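Local coordinates for protein macrophomate synthase intermolecular Diels-Alderase (Macrophoma commelinae, PDB 1IZC) that is a macrophomate synthase, a TIM-barrel enzyme of the HpcH/HpaI aldolase/citrate lyase family that binds a magnesium ion and pyruvic acid, at residues H125-V129 and S186-N192; F207-M213 and T231-M236. The protein carries 1 engineered substitution. The contacts are given in a common frame with arbitrary orientation. Residue numbers count along the deposited sequence, not the author numbering.

How the contacts relate
Both contacts start from the loops that follow barrel strands and reach out to helices beyond them; their centres are about 11 Å apart, on the same side of the chain's centre. They follow in series along the chain: contact 1 joins the loop after strand 120-123 to helix 187-191 after strand 179-184, and contact 2 joins the end of strand 205-207 and helix 209-215 to helix 230-245. Strands 120-123, 179-184 and 205-207 are consecutive in the eight-stranded parallel barrel. Contact 1 is largely polar and contact 2 apolar; Val190 joins them by packing on Phe207 and Tyr212, and His125 lies against Asp211. Of the two, only contact 2 contains pocket residues for pyruvic acid, Gly208 to Asp211.

Contact 1. Residues H125-V129 and S186-N192; sequences HVETV and SVKGVEN
An irregular linker, residues 125-129, runs past the short helix 187-191, with Glu127 and Gly189 nearest at 4.2 Å between CA atoms. Thr128, the N-cap of the next helix, bonds through OG1 to Glu131 N, and Glu127 N bonds to Glu131 OE1. Glu127, with chi1 m and chi2 t, reaches across so that its OE2 accepts from Ser186 OG at 2.6 Å. Ser186, chi1 p, is itself an N-cap: the same OG accepts from Gly189 N at 3.0 Å, so a small hydroxyl serves both as donor and acceptor. Water 1 donates to Ser186 OG (2.9 Å) and Val126 O (2.8 Å). Glycine suits position 189 because a CB would clash with Val126 O, 3.7 Å from Gly189 CA. Asn192, chi1 t, donates ND2 to Glu127 O (2.9 Å, 166°) and to water 2 (2.8 Å), which accepts from Val129 N (3.0 Å). His125 N bonds to the magnesium ligand Glu185. Hydrogen bonds thus link an N-capped helix to the loop after strand 120-123, neighbouring beta-alpha connections of a TIM barrel.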
ATOM      1  N   HIS A 125      21.456   9.897  19.338  1.00  9.96           N
ATOM      2  CA  HIS A 125      21.939  11.190  19.803  1.00 11.65           C
ATOM      3  C   HIS A 125      21.731  11.467  21.284  1.00 12.11           C
ATOM      4  O   HIS A 125      21.359  12.573  21.650  1.00 11.33           O
ATOM      5  CB  HIS A 125      21.257  12.292  18.985  1.00 13.06           C
ATOM      6  CG  HIS A 125      21.131  11.960  17.530  1.00 20.42           C
ATOM      7  ND1 HIS A 125      22.214  11.928  16.677  1.00 22.13           N
ATOM      8  CD2 HIS A 125      20.065  11.543  16.800  1.00 23.88           C
ATOM      9  CE1 HIS A 125      21.823  11.499  15.488  1.00 25.34           C
ATOM     10  NE2 HIS A 125      20.524  11.259  15.537  1.00 16.48           N
ATOM     11  N   VAL A 126      21.983  10.479  22.132  1.00  9.28           N
ATOM     12  CA  VAL A 126      21.798  10.689  23.569  1.00  8.68           C
ATOM     13  C   VAL A 126      22.926  11.545  24.130  1.00  9.35           C
ATOM     14  O   VAL A 126      24.099  11.281  23.872  1.00 11.21           O
ATOM     15  CB  VAL A 126      21.750   9.343  24.320  1.00  8.41           C
ATOM     16  CG1 VAL A 126      21.776   9.580  25.835  1.00  8.93           C
ATOM     17  CG2 VAL A 126      20.468   8.616  23.970  1.00  9.69           C
ATOM     18  N   GLU A 127      22.562  12.571  24.895  1.00  9.64           N
ATOM     19  CA  GLU A 127      23.566  13.453  25.494  1.00 11.18           C
ATOM     20  C   GLU A 127      23.360  13.667  26.993  1.00 14.25           C
ATOM     21  O   GLU A 127      24.275  14.132  27.684  1.00 15.35           O
ATOM     22  CB  GLU A 127      23.572  14.808  24.771  1.00 12.62           C
ATOM     23  CG  GLU A 127      23.877  14.686  23.284  1.00 14.72           C
ATOM     24  CD  GLU A 127      24.000  16.019  22.581  1.00 19.27           C
ATOM     25  OE1 GLU A 127      23.331  16.984  23.002  1.00 19.78           O
ATOM     26  OE2 GLU A 127      24.758  16.091  21.597  1.00 15.19           O
ATOM     27  N   THR A 128      22.171  13.329  27.492  1.00 13.18           N
ATOM     28  CA  THR A 128      21.868  13.507  28.913  1.00 15.34           C
ATOM     29  C   THR A 128      21.110  12.333  29.517  1.00 15.01           C
ATOM     30  O   THR A 128      20.410  11.588  28.825  1.00 11.81           O
ATOM     31  CB  THR A 128      21.013  14.781  29.178  1.00 16.44           C
ATOM     32  OG1 THR A 128      19.677  14.577  28.697  1.00 16.32           O
ATOM     33  CG2 THR A 128      21.609  15.999  28.492  1.00 15.09           C
ATOM     34  N   VAL A 129      21.237  12.182  30.830  1.00 15.61           N
ATOM     35  CA  VAL A 129      20.538  11.115  31.515  1.00 14.33           C
ATOM     36  C   VAL A 129      19.036  11.400  31.439  1.00 13.27           C
ATOM     37  O   VAL A 129      18.224  10.476  31.383  1.00 13.97           O
ATOM     38  CB  VAL A 129      21.005  11.022  32.992  1.00 19.72           C
ATOM     39  CG1 VAL A 129      20.132  10.056  33.748  1.00 27.83           C
ATOM     40  CG2 VAL A 129      22.456  10.565  33.049  1.00 14.63           C
ATOM     41  N   SER A 186      27.863  12.135  19.501  1.00 10.94           N
ATOM     42  CA  SER A 186      28.142  13.558  19.416  1.00 12.04           C
ATOM     43  C   SER A 186      29.230  13.888  20.421  1.00 16.21           C
ATOM     44  O   SER A 186      29.490  13.113  21.342  1.00 13.48           O
ATOM     45  CB  SER A 186      26.896  14.387  19.724  1.00 13.22           C
ATOM     46  OG  SER A 186      26.471  14.212  21.064  1.00 13.50           O
ATOM     47  N   VAL A 187      29.861  15.043  20.240  1.00 15.24           N
ATOM     48  CA  VAL A 187      30.912  15.471  21.158  1.00 17.69           C
ATOM     49  C   VAL A 187      30.351  15.603  22.572  1.00 15.84           C
ATOM     50  O   VAL A 187      30.973  15.154  23.540  1.00 17.43           O
ATOM     51  CB  VAL A 187      31.523  16.818  20.705  1.00 19.63           C
ATOM     52  CG1 VAL A 187      32.447  17.371  21.786  1.00 18.82           C
ATOM     53  CG2 VAL A 187      32.296  16.612  19.411  1.00 20.58           C
ATOM     54  N   LYS A 188      29.179  16.213  22.704  1.00 13.41           N
ATOM     55  CA  LYS A 188      28.577  16.368  24.026  1.00 15.74           C
ATOM     56  C   LYS A 188      28.211  15.008  24.620  1.00 15.54           C
ATOM     57  O   LYS A 188      28.274  14.817  25.837  1.00 17.13           O
ATOM     58  CB  LYS A 188      27.330  17.254  23.951  1.00 18.84           C
ATOM     59  CG  LYS A 188      27.640  18.729  23.742  1.00 25.68           C
ATOM     60  CD  LYS A 188      26.382  19.580  23.887  1.00 34.24           C
ATOM     61  CE  LYS A 188      26.713  21.068  23.840  1.00 38.23           C
ATOM     62  NZ  LYS A 188      25.496  21.925  23.956  1.00 47.93           N
ATOM     63  N   GLY A 189      27.820  14.066  23.762  1.00 14.61           N
ATOM     64  CA  GLY A 189      27.467  12.740  24.247  1.00 11.69           C
ATOM     65  C   GLY A 189      28.681  12.045  24.846  1.00 14.10           C
ATOM     66  O   GLY A 189      28.613  11.435  25.917  1.00 13.52           O
ATOM     67  N   VAL A 190      29.799  12.136  24.144  1.00 14.62           N
ATOM     68  CA  VAL A 190      31.038  11.534  24.607  1.00 16.42           C
ATOM     69  C   VAL A 190      31.493  12.220  25.895  1.00 18.35           C
ATOM     70  O   VAL A 190      31.944  11.567  26.838  1.00 16.39           O
ATOM     71  CB  VAL A 190      32.125  11.654  23.515  1.00 15.72           C
ATOM     72  CG1 VAL A 190      33.508  11.330  24.095  1.00 19.77           C
ATOM     73  CG2 VAL A 190      31.800  10.692  22.373  1.00 15.06           C
ATOM     74  N   GLU A 191      31.343  13.536  25.951  1.00 17.43           N
ATOM     75  CA  GLU A 191      31.757  14.271  27.138  1.00 20.89           C
ATOM     76  C   GLU A 191      30.963  13.872  28.383  1.00 20.09           C
ATOM     77  O   GLU A 191      31.458  13.984  29.510  1.00 19.17           O
ATOM     78  CB  GLU A 191      31.640  15.781  26.888  1.00 23.34           C
ATOM     79  CG  GLU A 191      32.473  16.241  25.691  1.00 33.60           C
ATOM     80  CD  GLU A 191      32.481  17.750  25.468  1.00 41.27           C
ATOM     81  OE1 GLU A 191      31.391  18.368  25.427  1.00 40.90           O
ATOM     82  OE2 GLU A 191      33.589  18.311  25.309  1.00 39.71           O
ATOM     83  N   ASN A 192      29.745  13.375  28.186  1.00 17.51           N
ATOM     84  CA  ASN A 192      28.902  12.989  29.314  1.00 15.15           C
ATOM     85  C   ASN A 192      28.665  11.472  29.367  1.00 13.73           C
ATOM     86  O   ASN A 192      27.750  11.012  30.049  1.00 13.60           O
ATOM     87  CB  ASN A 192      27.565  13.742  29.202  1.00 14.97           C
ATOM     88  CG  ASN A 192      26.744  13.695  30.478  1.00 19.18           C
ATOM     89  OD1 ASN A 192      27.286  13.697  31.588  1.00 19.21           O
ATOM     90  ND2 ASN A 192      25.422  13.672  30.328  1.00 18.15           N
TER
HETATM   91  O   HOH W   1      25.165  11.583  21.331  1.00 11.08           O
HETATM   92  O   HOH W   2      23.317  13.916  32.191  1.00 18.15           O

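Contact 2. Residues F207-M213 and T231-M236. With MG (magnesium ion), chain B; PYR (pyruvic acid), chain C.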
ATOM      1  N   PHE A 207      27.668   3.227  19.810  1.00 12.26           N
ATOM      2  CA  PHE A 207      28.360   4.436  19.370  1.00 13.99           C
ATOM      3  C   PHE A 207      27.935   4.695  17.925  1.00 13.58           C
ATOM      4  O   PHE A 207      27.599   3.761  17.195  1.00 17.67           O
ATOM      5  CB  PHE A 207      29.876   4.236  19.413  1.00 14.73           C
ATOM      6  CG  PHE A 207      30.666   5.526  19.432  1.00 19.02           C
ATOM      7  CD1 PHE A 207      30.901   6.195  20.626  1.00 15.28           C
ATOM      8  CD2 PHE A 207      31.171   6.072  18.254  1.00 16.81           C
ATOM      9  CE1 PHE A 207      31.631   7.393  20.651  1.00 16.80           C
ATOM     10  CE2 PHE A 207      31.901   7.267  18.275  1.00 16.34           C
ATOM     11  CZ  PHE A 207      32.128   7.924  19.473  1.00 17.29           C
ATOM     12  N   GLY A 208      27.919   5.965  17.533  1.00 13.44           N
ATOM     13  CA  GLY A 208      27.581   6.318  16.164  1.00 13.04           C
ATOM     14  C   GLY A 208      28.819   7.008  15.611  1.00 14.08           C
ATOM     15  O   GLY A 208      28.927   8.224  15.706  1.00 13.92           O
ATOM     16  N   PRO A 209      29.767   6.258  15.024  1.00 15.86           N
ATOM     17  CA  PRO A 209      31.003   6.840  14.478  1.00 17.09           C
ATOM     18  C   PRO A 209      30.804   7.958  13.456  1.00 17.87           C
ATOM     19  O   PRO A 209      31.476   8.985  13.507  1.00 15.96           O
ATOM     20  CB  PRO A 209      31.721   5.646  13.848  1.00 18.31           C
ATOM     21  CG  PRO A 209      31.064   4.433  14.438  1.00 26.51           C
ATOM     22  CD  PRO A 209      29.645   4.831  14.680  1.00 15.42           C
ATOM     23  N   GLY A 210      29.896   7.735  12.514  1.00 18.59           N
ATOM     24  CA  GLY A 210      29.647   8.722  11.478  1.00 17.90           C
ATOM     25  C   GLY A 210      29.179  10.055  12.016  1.00 18.41           C
ATOM     26  O   GLY A 210      29.804  11.092  11.757  1.00 16.25           O
ATOM     27  N   ASP A 211      28.071  10.046  12.754  1.00 14.50           N
ATOM     28  CA  ASP A 211      27.572  11.290  13.308  1.00 13.60           C
ATOM     29  C   ASP A 211      28.600  11.904  14.247  1.00 14.37           C
ATOM     30  O   ASP A 211      28.756  13.119  14.273  1.00 13.85           O
ATOM     31  CB  ASP A 211      26.241  11.085  14.033  1.00 13.88           C
ATOM     32  CG  ASP A 211      25.053  11.120  13.077  1.00 18.60           C
ATOM     33  OD1 ASP A 211      25.102  11.889  12.094  1.00 19.75           O
ATOM     34  OD2 ASP A 211      24.068  10.399  13.307  1.00 15.76           O
ATOM     35  N   TYR A 212      29.310  11.076  15.009  1.00 13.42           N
ATOM     36  CA  TYR A 212      30.315  11.623  15.918  1.00 13.34           C
ATOM     37  C   TYR A 212      31.392  12.374  15.138  1.00 12.94           C
ATOM     38  O   TYR A 212      31.716  13.523  15.454  1.00 16.60           O
ATOM     39  CB  TYR A 212      30.987  10.522  16.741  1.00 13.01           C
ATOM     40  CG  TYR A 212      32.175  11.058  17.515  1.00 13.68           C
ATOM     41  CD1 TYR A 212      31.996  11.815  18.677  1.00 14.15           C
ATOM     42  CD2 TYR A 212      33.468  10.902  17.021  1.00 16.71           C
ATOM     43  CE1 TYR A 212      33.089  12.413  19.328  1.00 14.47           C
ATOM     44  CE2 TYR A 212      34.565  11.492  17.658  1.00 18.26           C
ATOM     45  CZ  TYR A 212      34.367  12.245  18.803  1.00 15.99           C
ATOM     46  OH  TYR A 212      35.453  12.863  19.400  1.00 19.73           O
ATOM     47  N   MET A 213      31.946  11.723  14.122  1.00 14.65           N
ATOM     48  CA  MET A 213      32.992  12.347  13.327  1.00 17.28           C
ATOM     49  C   MET A 213      32.543  13.666  12.710  1.00 18.53           C
ATOM     50  O   MET A 213      33.293  14.637  12.695  1.00 18.87           O
ATOM     51  CB  MET A 213      33.474  11.386  12.244  1.00 18.24           C
ATOM     52  CG  MET A 213      34.230  10.196  12.819  1.00 25.29           C
ATOM     53  SD  MET A 213      34.964   9.157  11.561  1.00 29.23           S
ATOM     54  CE  MET A 213      33.619   7.996  11.210  1.00 40.97           C
ATOM     55  N   THR A 231      41.487  11.961  18.088  1.00 26.02           N
ATOM     56  CA  THR A 231      40.315  12.451  18.807  1.00 23.76           C
ATOM     57  C   THR A 231      39.236  11.374  18.819  1.00 20.18           C
ATOM     58  O   THR A 231      38.520  11.221  19.803  1.00 20.87           O
ATOM     59  CB  THR A 231      39.746  13.741  18.168  1.00 23.45           C
ATOM     60  OG1 THR A 231      40.724  14.789  18.258  1.00 30.97           O
ATOM     61  CG2 THR A 231      38.485  14.195  18.902  1.00 22.84           C
ATOM     62  N   PHE A 232      39.129  10.636  17.720  1.00 18.77           N
ATOM     63  CA  PHE A 232      38.153   9.554  17.610  1.00 22.50           C
ATOM     64  C   PHE A 232      38.594   8.397  18.506  1.00 24.02           C
ATOM     65  O   PHE A 232      37.782   7.808  19.222  1.00 20.00           O
ATOM     66  CB  PHE A 232      38.055   9.061  16.163  1.00 22.08           C
ATOM     67  CG  PHE A 232      37.135   7.885  15.982  1.00 19.80           C
ATOM     68  CD1 PHE A 232      35.757   8.057  15.967  1.00 28.90           C
ATOM     69  CD2 PHE A 232      37.645   6.603  15.837  1.00 21.86           C
ATOM     70  CE1 PHE A 232      34.903   6.965  15.810  1.00 26.74           C
ATOM     71  CE2 PHE A 232      36.802   5.509  15.683  1.00 25.06           C
ATOM     72  CZ  PHE A 232      35.425   5.693  15.669  1.00 25.82           C
ATOM     73  N   VAL A 233      39.883   8.067  18.457  1.00 22.98           N
ATOM     74  CA  VAL A 233      40.409   6.982  19.282  1.00 23.84           C
ATOM     75  C   VAL A 233      40.109   7.259  20.752  1.00 21.43           C
ATOM     76  O   VAL A 233      39.626   6.381  21.471  1.00 22.46           O
ATOM     77  CB  VAL A 233      41.941   6.819  19.092  1.00 25.77           C
ATOM     78  CG1 VAL A 233      42.484   5.774  20.067  1.00 25.90           C
ATOM     79  CG2 VAL A 233      42.236   6.391  17.663  1.00 25.59           C
ATOM     80  N   GLU A 234      40.392   8.480  21.196  1.00 20.75           N
ATOM     81  CA  GLU A 234      40.141   8.862  22.581  1.00 19.74           C
ATOM     82  C   GLU A 234      38.655   8.731  22.909  1.00 19.45           C
ATOM     83  O   GLU A 234      38.288   8.250  23.983  1.00 18.23           O
ATOM     84  CB  GLU A 234      40.577  10.306  22.830  1.00 23.23           C
ATOM     85  CG  GLU A 234      42.075  10.531  22.734  1.00 34.12           C
ATOM     86  CD  GLU A 234      42.441  12.001  22.799  1.00 42.82           C
ATOM     87  OE1 GLU A 234      41.993  12.685  23.748  1.00 46.58           O
ATOM     88  OE2 GLU A 234      43.180  12.471  21.905  1.00 47.24           O
ATOM     89  N   ALA A 235      37.809   9.167  21.978  1.00 17.52           N
ATOM     90  CA  ALA A 235      36.364   9.104  22.173  1.00 18.77           C
ATOM     91  C   ALA A 235      35.909   7.661  22.345  1.00 14.38           C
ATOM     92  O   ALA A 235      35.134   7.350  23.248  1.00 15.26           O
ATOM     93  CB  ALA A 235      35.643   9.744  20.987  1.00 15.14           C
ATOM     94  N   MET A 236      36.391   6.777  21.484  1.00 14.87           N
ATOM     95  CA  MET A 236      36.010   5.370  21.578  1.00 17.81           C
ATOM     96  C   MET A 236      36.551   4.731  22.853  1.00 19.05           C
ATOM     97  O   MET A 236      35.919   3.845  23.435  1.00 17.48           O
ATOM     98  CB  MET A 236      36.507   4.589  20.366  1.00 19.21           C
ATOM     99  CG  MET A 236      35.635   4.742  19.134  1.00 25.67           C
ATOM    100  SD  MET A 236      33.897   4.429  19.527  1.00 31.97           S
ATOM    101  CE  MET A 236      33.950   2.760  20.028  1.00 16.47           C
TER
HETATM  102 MG    MG B1001      23.783   8.360  13.832  1.00 21.80          MG
HETATM  103  C   PYR C2001      26.147   6.824  13.159  1.00 27.01           C
HETATM  104  O   PYR C2001      25.821   8.027  13.164  1.00 18.57           O
HETATM  105  OXT PYR C2001      27.285   6.396  12.848  1.00 26.17           O
HETATM  106  CA  PYR C2001      25.019   5.911  13.573  1.00 18.39           C
HETATM  107  O3  PYR C2001      23.882   6.306  13.880  1.00 19.67           O
HETATM  108  CB  PYR C2001      25.377   4.483  13.596  1.00 17.63           C
HETATM  109  O   HOH W   3      21.735   8.459  14.602  1.00 14.91           O
HETATM  110  O   HOH W   4      23.174   8.024  11.671  1.00 11.36           O
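No hydrogen bond crosses between segments 207-213 and 231-236; shape does the work. The helical parts approach to 11.4 Å between axes and cross at 126°, a gap wide enough for large side chains to fill. Phe232, chi1 t, is the main bump. Its ring enters a hollow walled by Phe207 (CE2 to Phe232 CE1, 3.9 Å), Pro209 (CB to Phe232 CE1, 4.0 Å), Tyr212 (CD2 to Phe232 CD1, 3.8 Å) and Met213 (CG to Phe232 CD1, 4.1 Å), with Tyr212 CD2 at its edge. The Met213 side chain reaches forward, its SD making an oblique Met-aromatic contact 5.0 Å from the Phe232 ring centroid. One turn on, Met236 folds its SD over a face of Phe207, 3.4 Å from the ring centroid. The end of Tyr212 sits against Thr231 and Ala235, whose small methyl lets it come close: Tyr212 OH meets Ala235 CB at 3.5 Å and Thr231 CG2 at 3.3 Å. Away from this packing, Gly210 N donates to PYR OXT (3.0 Å) and Asp211 N to PYR O (3.1 Å); Asp211 OD2 binds MG at 2.1 Å, as does Glu185, and a CB on Gly208 would strike the ligand. Asp211 also hydrogen-bonds to Ser148 and Phe149 of a second subunit. Helix 209-215, following barrel strand 205-207, lies between the ligand site and helix 230-245, with Val190 of helix 187-191 packed against Phe207, Tyr212 and Ala235.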